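Local coordinates for uncharacterized protein (Legionella longbeachae NSW150, PDB 4JZA) that is a phosphoinositide phosphatase, probably removing the 3-phosphate of phosphatidylinositol 3-phosphate, at residues R142-T147 against V163-P168; K3-R8 against R26-I31; I702-L707 against K807-S812. All blocks are in the same frame, centred on the assembly; numbering follows the deposited sequence.

Contact 1 of 3, residues R142-T147 against V163-P168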
loop_
_atom_site.group_PDB
_atom_site.type_symbol
_atom_site.label_atom_id
_atom_site.label_comp_id
_atom_site.label_asym_id
_atom_site.label_seq_id
_atom_site.Cartn_x
_atom_site.Cartn_y
_atom_site.Cartn_z
ATOM N N ARG A 142 -4.302 5.365 14.635
ATOM C CA ARG A 142 -4.338 3.956 15.045
ATOM C C ARG A 142 -4.645 3.800 16.526
ATOM O O ARG A 142 -4.055 4.505 17.355
ATOM C CB ARG A 142 -2.971 3.300 14.774
ATOM C CG ARG A 142 -2.935 1.773 14.881
ATOM C CD ARG A 142 -1.501 1.259 14.810
ATOM N NE ARG A 142 -1.380 -0.165 14.452
ATOM C CZ ARG A 142 -0.267 -0.737 13.961
ATOM N NH1 ARG A 142 0.849 -0.045 13.775
ATOM N NH2 ARG A 142 -0.264 -2.014 13.615
ATOM N N TYR A 143 -5.542 2.861 16.838
ATOM C CA TYR A 143 -5.826 2.419 18.199
ATOM C C TYR A 143 -4.713 1.534 18.706
ATOM O O TYR A 143 -4.294 0.654 17.993
ATOM C CB TYR A 143 -7.070 1.542 18.232
ATOM C CG TYR A 143 -8.369 2.274 18.215
ATOM C CD1 TYR A 143 -8.975 2.660 19.411
ATOM C CD2 TYR A 143 -9.027 2.533 17.016
ATOM C CE1 TYR A 143 -10.175 3.323 19.414
ATOM C CE2 TYR A 143 -10.236 3.191 17.008
ATOM C CZ TYR A 143 -10.788 3.587 18.210
ATOM O OH TYR A 143 -11.967 4.245 18.211
ATOM N N ASP A 144 -4.278 1.735 19.960
ATOM C CA ASP A 144 -3.433 0.750 20.646
ATOM C C ASP A 144 -4.264 -0.480 20.949
ATOM O O ASP A 144 -5.498 -0.453 21.128
ATOM C CB ASP A 144 -2.881 1.227 22.000
ATOM C CG ASP A 144 -2.092 2.527 21.927
ATOM O OD1 ASP A 144 -1.628 2.937 20.861
ATOM O OD2 ASP A 144 -1.920 3.144 22.992
ATOM N N LEU A 145 -3.532 -1.570 21.068
ATOM C CA LEU A 145 -4.122 -2.888 21.116
ATOM C C LEU A 145 -3.587 -3.650 22.271
ATOM O O LEU A 145 -2.369 -3.747 22.423
ATOM C CB LEU A 145 -3.740 -3.619 19.853
ATOM C CG LEU A 145 -4.716 -4.705 19.476
ATOM C CD1 LEU A 145 -6.031 -4.106 19.015
ATOM C CD2 LEU A 145 -4.077 -5.446 18.325
ATOM N N VAL A 146 -4.494 -4.147 23.099
ATOM C CA VAL A 146 -4.135 -4.964 24.256
ATOM C C VAL A 146 -4.949 -6.220 24.131
ATOM O O VAL A 146 -6.121 -6.145 23.837
ATOM C CB VAL A 146 -4.524 -4.279 25.577
ATOM C CG1 VAL A 146 -4.199 -5.178 26.749
ATOM C CG2 VAL A 146 -3.834 -2.938 25.735
ATOM N N THR A 147 -4.332 -7.367 24.322
ATOM C CA THR A 147 -5.066 -8.624 24.291
ATOM C C THR A 147 -4.891 -9.365 25.635
ATOM O O THR A 147 -3.800 -9.736 26.053
ATOM C CB THR A 147 -4.650 -9.524 23.101
ATOM O OG1 THR A 147 -4.887 -8.849 21.824
ATOM C CG2 THR A 147 -5.441 -10.840 23.152
ATOM N N VAL A 163 0.562 -6.417 24.703
ATOM C CA VAL A 163 0.321 -5.002 24.509
ATOM C C VAL A 163 1.095 -4.411 23.329
ATOM O O VAL A 163 2.325 -4.588 23.238
ATOM C CB VAL A 163 0.756 -4.266 25.763
ATOM C CG1 VAL A 163 0.617 -2.762 25.606
ATOM C CG2 VAL A 163 -0.096 -4.726 26.909
ATOM N N ASP A 164 0.417 -3.694 22.437
ATOM C CA ASP A 164 1.155 -2.932 21.375
ATOM C C ASP A 164 0.695 -1.507 21.318
ATOM O O ASP A 164 -0.451 -1.226 20.989
ATOM C CB ASP A 164 1.030 -3.565 19.975
ATOM C CG ASP A 164 1.946 -4.769 19.779
ATOM O OD1 ASP A 164 1.617 -5.862 20.268
ATOM O OD2 ASP A 164 2.991 -4.638 19.132
ATOM N N GLU A 165 1.587 -0.610 21.696
ATOM C CA GLU A 165 1.263 0.799 21.791
ATOM C C GLU A 165 1.802 1.424 20.519
ATOM O O GLU A 165 2.968 1.290 20.196
ATOM C CB GLU A 165 1.848 1.419 23.106
ATOM C CG GLU A 165 0.979 1.100 24.360
ATOM C CD GLU A 165 1.640 1.212 25.748
ATOM O OE1 GLU A 165 2.818 0.834 25.954
ATOM O OE2 GLU A 165 0.927 1.611 26.686
ATOM N N SER A 166 0.911 2.026 19.763
ATOM C CA SER A 166 1.263 2.830 18.612
ATOM C C SER A 166 2.024 4.101 19.030
ATOM O O SER A 166 1.670 4.766 20.050
ATOM C CB SER A 166 -0.013 3.279 17.922
ATOM O OG SER A 166 0.249 3.791 16.632
ATOM N N LEU A 167 3.009 4.457 18.206
ATOM C CA LEU A 167 3.950 5.491 18.539
ATOM C C LEU A 167 4.007 6.555 17.459
ATOM O O LEU A 167 4.101 6.242 16.298
ATOM C CB LEU A 167 5.346 4.854 18.700
ATOM C CG LEU A 167 5.544 3.921 19.894
ATOM C CD1 LEU A 167 6.921 3.320 19.862
ATOM C CD2 LEU A 167 5.357 4.658 21.196
ATOM N N PRO A 168 3.980 7.839 17.831
ATOM C CA PRO A 168 3.969 8.798 16.721
ATOM C C PRO A 168 5.255 8.733 15.992
ATOM O O PRO A 168 6.283 8.686 16.641
ATOM C CB PRO A 168 3.841 10.117 17.428
ATOM C CG PRO A 168 3.977 9.836 18.902
ATOM C CD PRO A 168 3.528 8.453 19.091
#
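Strands 144-147 and 163-166 run antiparallel, their N-to-C directions 174° apart, with Leu145 and Asp164 as a hydrogen-bonded pair and Val146 and Val163 as the non-hydrogen-bonded pair beside it. Both backbone bonds of the first pair are nearly straight: Asp164 N reaches Leu145 O at 2.8 Å, and Leu145 N reaches Asp164 O at 3.1 Å. Toward the N-terminal end of the first strand, a side chain takes over from the backbone. Asp144 sets its CG beside its own N, and its OD1 receives Ser166 N at 2.9 Å. The donor comes from above the carboxylate plane, and at 142° the N-H...O angle is also more bent than in the ladder bonds. OD2 of Asp144 lies over the start of the Glu165 side chain, 3.8 Å from its CG. The two carboxylates are turned steeply against each other; any repulsion between them is probably eased by Arg26 and Lys371, which form salt bridges with Glu165. Arg142 sends an extended chain past Ser166, with CD 3.6 Å from OG, and its guanidinium is held by Asn350, Gln611 and His608 O. Val146 CG1 and Val163 CG2 meet side by side at 4.1 Å. This beta hairpin occupies the mixed sheet between strands 5-10 and 352-359: helix 604-612 covers the face of Leu145 and Asp164, where His604 and Arg374 bind the Asp164 carboxylate, and Phe27 packs on the valine face.

Contact 2 of 3, residues K3-R8 against R26-I31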
loop_
_atom_site.group_PDB
_atom_site.type_symbol
_atom_site.label_atom_id
_atom_site.label_comp_id
_atom_site.label_asym_id
_atom_site.label_seq_id
_atom_site.Cartn_x
_atom_site.Cartn_y
_atom_site.Cartn_z
ATOM N N LYS A 3 -5.454 8.260 19.800
ATOM C CA LYS A 3 -6.775 7.869 19.269
ATOM C C LYS A 3 -7.581 6.939 20.198
ATOM O O LYS A 3 -8.805 6.925 20.131
ATOM C CB LYS A 3 -6.655 7.246 17.865
ATOM C CG LYS A 3 -7.986 7.134 17.133
ATOM C CD LYS A 3 -7.888 6.255 15.901
ATOM C CE LYS A 3 -9.254 5.860 15.355
ATOM N NZ LYS A 3 -9.885 6.910 14.514
ATOM N N GLY A 4 -6.908 6.161 21.047
ATOM C CA GLY A 4 -7.619 5.291 21.950
ATOM C C GLY A 4 -7.005 3.920 22.044
ATOM O O GLY A 4 -5.925 3.662 21.480
ATOM N N ILE A 5 -7.697 3.050 22.790
ATOM C CA ILE A 5 -7.189 1.758 23.152
ATOM C C ILE A 5 -8.286 0.698 23.111
ATOM O O ILE A 5 -9.387 0.891 23.625
ATOM C CB ILE A 5 -6.596 1.763 24.570
ATOM C CG1 ILE A 5 -5.661 2.956 24.772
ATOM C CG2 ILE A 5 -5.824 0.459 24.831
ATOM C CD1 ILE A 5 -5.445 3.351 26.216
ATOM N N ILE A 6 -7.962 -0.426 22.494
ATOM C CA ILE A 6 -8.847 -1.551 22.472
ATOM C C ILE A 6 -8.233 -2.688 23.259
ATOM O O ILE A 6 -7.060 -3.060 23.065
ATOM C CB ILE A 6 -9.061 -2.000 21.042
ATOM C CG1 ILE A 6 -9.750 -0.861 20.256
ATOM C CG2 ILE A 6 -9.846 -3.282 21.013
ATOM C CD1 ILE A 6 -10.268 -1.230 18.872
ATOM N N VAL A 7 -9.021 -3.231 24.166
ATOM C CA VAL A 7 -8.612 -4.375 24.937
ATOM C C VAL A 7 -9.508 -5.509 24.499
ATOM O O VAL A 7 -10.727 -5.401 24.558
ATOM C CB VAL A 7 -8.793 -4.127 26.425
ATOM C CG1 VAL A 7 -8.496 -5.390 27.208
ATOM C CG2 VAL A 7 -7.897 -2.969 26.879
ATOM N N ARG A 8 -8.878 -6.565 23.996
ATOM C CA ARG A 8 -9.558 -7.714 23.483
ATOM C C ARG A 8 -9.544 -8.697 24.592
ATOM O O ARG A 8 -8.495 -8.987 25.184
ATOM C CB ARG A 8 -8.828 -8.282 22.277
ATOM C CG ARG A 8 -8.799 -7.300 21.111
ATOM C CD ARG A 8 -7.984 -7.813 19.964
ATOM N NE ARG A 8 -8.546 -9.046 19.469
ATOM C CZ ARG A 8 -7.940 -10.232 19.551
ATOM N NH1 ARG A 8 -6.730 -10.400 20.108
ATOM N NH2 ARG A 8 -8.538 -11.292 19.067
ATOM N N ARG A 26 -4.018 1.737 33.590
ATOM C CA ARG A 26 -2.938 1.519 32.618
ATOM C C ARG A 26 -3.336 1.978 31.208
ATOM O O ARG A 26 -2.469 2.404 30.430
ATOM C CB ARG A 26 -2.507 0.054 32.632
ATOM C CG ARG A 26 -1.368 -0.307 31.693
ATOM C CD ARG A 26 -0.019 0.300 32.074
ATOM N NE ARG A 26 1.061 -0.071 31.136
ATOM C CZ ARG A 26 1.190 0.356 29.860
ATOM N NH1 ARG A 26 0.327 1.186 29.316
ATOM N NH2 ARG A 26 2.211 -0.061 29.103
ATOM N N PHE A 27 -4.644 1.923 30.912
ATOM C CA PHE A 27 -5.188 2.125 29.546
ATOM C C PHE A 27 -6.417 3.036 29.545
ATOM O O PHE A 27 -7.510 2.622 29.129
ATOM C CB PHE A 27 -5.543 0.752 28.931
ATOM C CG PHE A 27 -4.375 -0.187 28.856
ATOM C CD1 PHE A 27 -3.220 0.194 28.192
ATOM C CD2 PHE A 27 -4.414 -1.419 29.463
ATOM C CE1 PHE A 27 -2.133 -0.646 28.121
ATOM C CE2 PHE A 27 -3.335 -2.279 29.393
ATOM C CZ PHE A 27 -2.198 -1.891 28.713
ATOM N N PRO A 28 -6.242 4.292 29.999
ATOM C CA PRO A 28 -7.379 5.168 30.255
ATOM C C PRO A 28 -8.183 5.418 28.979
ATOM O O PRO A 28 -7.600 5.625 27.886
ATOM C CB PRO A 28 -6.731 6.467 30.766
ATOM C CG PRO A 28 -5.264 6.181 30.933
ATOM C CD PRO A 28 -4.963 5.023 30.047
ATOM N N GLY A 29 -9.507 5.356 29.117
ATOM C CA GLY A 29 -10.391 5.470 27.980
ATOM C C GLY A 29 -10.554 4.202 27.148
ATOM O O GLY A 29 -11.132 4.256 26.083
ATOM N N TYR A 30 -10.058 3.057 27.598
ATOM C CA TYR A 30 -10.070 1.857 26.747
ATOM C C TYR A 30 -11.461 1.375 26.387
ATOM O O TYR A 30 -12.385 1.587 27.115
ATOM C CB TYR A 30 -9.303 0.706 27.411
ATOM C CG TYR A 30 -10.039 0.022 28.532
ATOM C CD1 TYR A 30 -10.970 -0.981 28.275
ATOM C CD2 TYR A 30 -9.799 0.355 29.833
ATOM C CE1 TYR A 30 -11.659 -1.631 29.293
ATOM C CE2 TYR A 30 -10.479 -0.296 30.870
ATOM C CZ TYR A 30 -11.415 -1.282 30.593
ATOM O OH TYR A 30 -12.083 -1.912 31.622
ATOM N N ILE A 31 -11.577 0.702 25.247
ATOM C CA ILE A 31 -12.806 0.071 24.801
ATOM C C ILE A 31 -12.583 -1.432 24.873
ATOM O O ILE A 31 -11.513 -1.919 24.545
ATOM C CB ILE A 31 -13.084 0.383 23.342
ATOM C CG1 ILE A 31 -12.930 1.866 23.070
ATOM C CG2 ILE A 31 -14.470 -0.078 22.953
ATOM C CD1 ILE A 31 -13.932 2.729 23.806
HETATM O O HOH W 1 -10.421 4.060 23.561
#
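Strand 5-8 and the chain entering strand 31-35 lie parallel, and Ile31 spans the Ile6 position with both of its backbone polar groups: its N donates to Ile5 O at 2.7 Å, and its O accepts Val7 N at 2.8 Å. Each bond comes in nearly along the C=O axis of its acceptor, so Ile6 and Ile31 form a regular parallel bridge with their side chains on the same face. A type II turn from Phe27 to Tyr30, with Gly29 at positive phi (80°), brings the chain from the end of helix 17-26 to this edge. Before the bridge begins, a water extends the link, accepting from Ile5 N and donating to Gly29 O. The unit is a beta-alpha-beta crossover: strand 5-10, helix 17-26, then strand 31-35, which is the outermost strand at this end of the mixed sheet. Ile5 does most of the apolar work. With CG1 beside its backbone N and an extended chi2 of 158°, its CD1 lies against the backbone of the turn at Phe27 C and Pro28 O. It crosses the Phe27 side chain at about a right angle, CD1 lying 3.8 Å from Phe27 CB, while Ile5 CB is 4.1 Å from Tyr30 CB. Arg26 CG sits over one face of the Phe27 ring, offset toward its rim. Tyr30 holds CG in the crowded position between its N and carbonyl carbon (chi1 76°), which turns the ring obliquely across Val7, whose CG2 touches Tyr30 CD1 at 3.9 Å. The Tyr30 hydroxyl reaches back to Leu20 O in the helix, and its side chain also packs on Leu23. Toward the adjoining strand 144-150, Ile5, Val7 and Phe27 all touch Val146.

Contact 3 of 3, residues I702-L707 against K807-S812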
loop_
_atom_site.group_PDB
_atom_site.type_symbol
_atom_site.label_atom_id
_atom_site.label_comp_id
_atom_site.label_asym_id
_atom_site.label_seq_id
_atom_site.Cartn_x
_atom_site.Cartn_y
_atom_site.Cartn_z
ATOM N N ILE A 702 -39.412 4.277 -33.327
ATOM C CA ILE A 702 -38.821 3.057 -33.884
ATOM C C ILE A 702 -39.870 2.176 -34.578
ATOM O O ILE A 702 -39.580 1.464 -35.514
ATOM C CB ILE A 702 -38.120 2.276 -32.772
ATOM C CG1 ILE A 702 -36.892 1.569 -33.282
ATOM C CG2 ILE A 702 -39.082 1.336 -32.050
ATOM C CD1 ILE A 702 -35.623 2.307 -32.917
ATOM N N ASN A 703 -41.108 2.243 -34.135
ATOM C CA ASN A 703 -42.146 1.447 -34.754
ATOM C C ASN A 703 -42.687 2.052 -36.032
ATOM O O ASN A 703 -43.455 1.398 -36.682
ATOM C CB ASN A 703 -43.258 1.078 -33.760
ATOM C CG ASN A 703 -42.865 -0.121 -32.872
ATOM O OD1 ASN A 703 -42.727 -1.241 -33.348
ATOM N ND2 ASN A 703 -42.673 0.120 -31.579
ATOM N N GLU A 704 -42.286 3.272 -36.397
ATOM C CA GLU A 704 -42.400 3.747 -37.776
ATOM C C GLU A 704 -41.156 3.309 -38.557
ATOM O O GLU A 704 -40.286 4.110 -38.881
ATOM C CB GLU A 704 -42.521 5.269 -37.831
ATOM C CG GLU A 704 -43.683 5.851 -37.047
ATOM C CD GLU A 704 -45.035 5.736 -37.748
ATOM O OE1 GLU A 704 -45.179 6.250 -38.901
ATOM O OE2 GLU A 704 -45.962 5.148 -37.104
ATOM N N ARG A 705 -41.120 2.033 -38.905
ATOM C CA ARG A 705 -39.904 1.338 -39.404
ATOM C C ARG A 705 -39.407 1.820 -40.779
ATOM O O ARG A 705 -38.236 1.651 -41.124
ATOM C CB ARG A 705 -40.121 -0.198 -39.417
ATOM C CG ARG A 705 -40.845 -0.722 -38.168
ATOM C CD ARG A 705 -40.828 -2.228 -38.060
ATOM N NE ARG A 705 -39.445 -2.703 -38.129
ATOM C CZ ARG A 705 -39.072 -3.903 -38.567
ATOM N NH1 ARG A 705 -39.981 -4.780 -38.978
ATOM N NH2 ARG A 705 -37.785 -4.228 -38.598
ATOM N N ASN A 706 -40.289 2.448 -41.541
ATOM C CA ASN A 706 -39.922 2.999 -42.838
ATOM C C ASN A 706 -38.849 4.082 -42.831
ATOM O O ASN A 706 -38.112 4.244 -43.799
ATOM C CB ASN A 706 -41.184 3.519 -43.515
ATOM C CG ASN A 706 -41.991 2.383 -44.163
ATOM O OD1 ASN A 706 -41.596 1.192 -44.133
ATOM N ND2 ASN A 706 -43.117 2.748 -44.782
ATOM N N LEU A 707 -38.786 4.821 -41.725
ATOM C CA LEU A 707 -37.929 5.989 -41.603
ATOM C C LEU A 707 -36.450 5.647 -41.618
ATOM O O LEU A 707 -35.618 6.540 -41.768
ATOM C CB LEU A 707 -38.230 6.700 -40.275
ATOM C CG LEU A 707 -39.615 7.292 -40.107
ATOM C CD1 LEU A 707 -39.744 7.983 -38.758
ATOM C CD2 LEU A 707 -39.878 8.281 -41.243
ATOM N N LYS A 807 -41.156 14.919 -33.099
ATOM C CA LYS A 807 -41.389 15.542 -34.394
ATOM C C LYS A 807 -41.252 14.568 -35.575
ATOM O O LYS A 807 -42.158 14.442 -36.422
ATOM C CB LYS A 807 -40.411 16.663 -34.599
ATOM C CG LYS A 807 -41.090 17.977 -34.883
ATOM C CD LYS A 807 -40.742 18.979 -33.765
ATOM C CE LYS A 807 -41.322 20.373 -34.014
ATOM N NZ LYS A 807 -40.285 21.430 -33.816
ATOM N N LEU A 808 -40.127 13.863 -35.628
ATOM C CA LEU A 808 -39.955 12.784 -36.599
ATOM C C LEU A 808 -41.119 11.819 -36.604
ATOM O O LEU A 808 -41.560 11.450 -37.651
ATOM C CB LEU A 808 -38.664 12.025 -36.353
ATOM C CG LEU A 808 -37.409 12.873 -36.635
ATOM C CD1 LEU A 808 -36.153 12.250 -36.016
ATOM C CD2 LEU A 808 -37.223 13.117 -38.120
ATOM N N PHE A 809 -41.628 11.432 -35.442
ATOM C CA PHE A 809 -42.795 10.525 -35.337
ATOM C C PHE A 809 -44.071 11.135 -35.925
ATOM O O PHE A 809 -44.731 10.524 -36.765
ATOM C CB PHE A 809 -43.022 10.091 -33.874
ATOM C CG PHE A 809 -44.315 9.357 -33.653
ATOM C CD1 PHE A 809 -44.541 8.092 -34.225
ATOM C CD2 PHE A 809 -45.317 9.923 -32.883
ATOM C CE1 PHE A 809 -45.753 7.417 -34.043
ATOM C CE2 PHE A 809 -46.516 9.264 -32.712
ATOM C CZ PHE A 809 -46.732 8.006 -33.290
ATOM N N GLU A 810 -44.403 12.344 -35.510
ATOM C CA GLU A 810 -45.561 13.078 -36.069
ATOM C C GLU A 810 -45.472 13.297 -37.584
ATOM O O GLU A 810 -46.443 13.095 -38.290
ATOM C CB GLU A 810 -45.758 14.455 -35.356
ATOM C CG GLU A 810 -46.203 14.378 -33.889
ATOM C CD GLU A 810 -45.950 15.657 -33.087
ATOM O OE1 GLU A 810 -45.499 16.672 -33.670
ATOM O OE2 GLU A 810 -46.185 15.643 -31.855
ATOM N N GLU A 811 -44.336 13.741 -38.090
ATOM C CA GLU A 811 -44.244 13.985 -39.511
ATOM C C GLU A 811 -44.496 12.714 -40.254
ATOM O O GLU A 811 -45.178 12.718 -41.269
ATOM C CB GLU A 811 -42.901 14.546 -39.902
ATOM C CG GLU A 811 -42.859 16.085 -39.944
ATOM C CD GLU A 811 -41.425 16.641 -39.810
ATOM O OE1 GLU A 811 -40.449 15.805 -39.858
ATOM O OE2 GLU A 811 -41.271 17.890 -39.637
ATOM N N SER A 812 -43.969 11.616 -39.737
ATOM C CA SER A 812 -44.087 10.294 -40.389
ATOM C C SER A 812 -45.492 9.814 -40.354
ATOM O O SER A 812 -45.975 9.322 -41.319
ATOM C CB SER A 812 -43.191 9.249 -39.698
ATOM O OG SER A 812 -43.384 7.957 -40.217
#
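Glu704 places CG beside its backbone N and then bends at chi2 (-79°), folding its carboxylate toward the helix of 807-812, while Ser812 points OG anti to its own N to meet it. The Ser812 OG hydroxyl donates to Glu704 OE1 at 2.8 Å, and OE1 accepts through its anti lone pair, directed away from OE2. The other oxygen, OE2, lies 3.8 Å from Phe809 CE1. Phe809, one turn before Ser812 on the helix, also has CG anti to its backbone N (chi1 170°), which swings the ring alongside the glutamate. Glu704 CG comes to the edge of that ring, near its plane and 3.7 Å from CD1; the carboxylate and ring planes stand 81° apart, and the two side chains cross at about a right angle. The contact belongs to the helical C-terminal phosphoinositide phosphatase domain, where helix 794-817 runs past the turn that follows helix 676-702. That turn tightens into a short 3-10 segment, Leu707 N bonding back to Glu704 O, and so carries Leu707 to the same helix face as the glutamate. With CG beside its N and an extended chi2, Leu707 lays both methyls against the serine, CD2 3.7 Å from Ser812 OG and CD1 3.8 Å from Ser812 CB. The hydroxyl thus lies between the carboxylate oxygen that accepts its hydrogen bond and the isopropyl end of Leu707. Leu808, a turn earlier, supplies its backbone O to Ser812 N and comes near Leu707 CD1 through the same oxygen, at 4.1 Å. Leu701 of helix 676-702 touches both Leu707 and Leu808, and Ala773 of helix 772-782 also packs on Leu707.

From the N terminus, contact 2 comes first: it closes the short beta-alpha-beta loop through helix 17-26 and sets the edge strand beside strand 5-10. Contact 1 then closes the hairpin between strands 144-150 and 159-166. These two are neighbours in one sheet, their centres 9 Å apart, joined by the Arg26-Glu165 charge pair, a probable hydrogen bond from Val146 N to Ile6 O, and packing of Tyr143 on Lys3 and Gly4. Contact 3 closes a much longer loop of some 100 residues within the helical C-terminal domain. All three follow in series, with none nested or crossing, and contact 3 touches neither of the others, its nearest atoms being about 54 Å from those of contact 2.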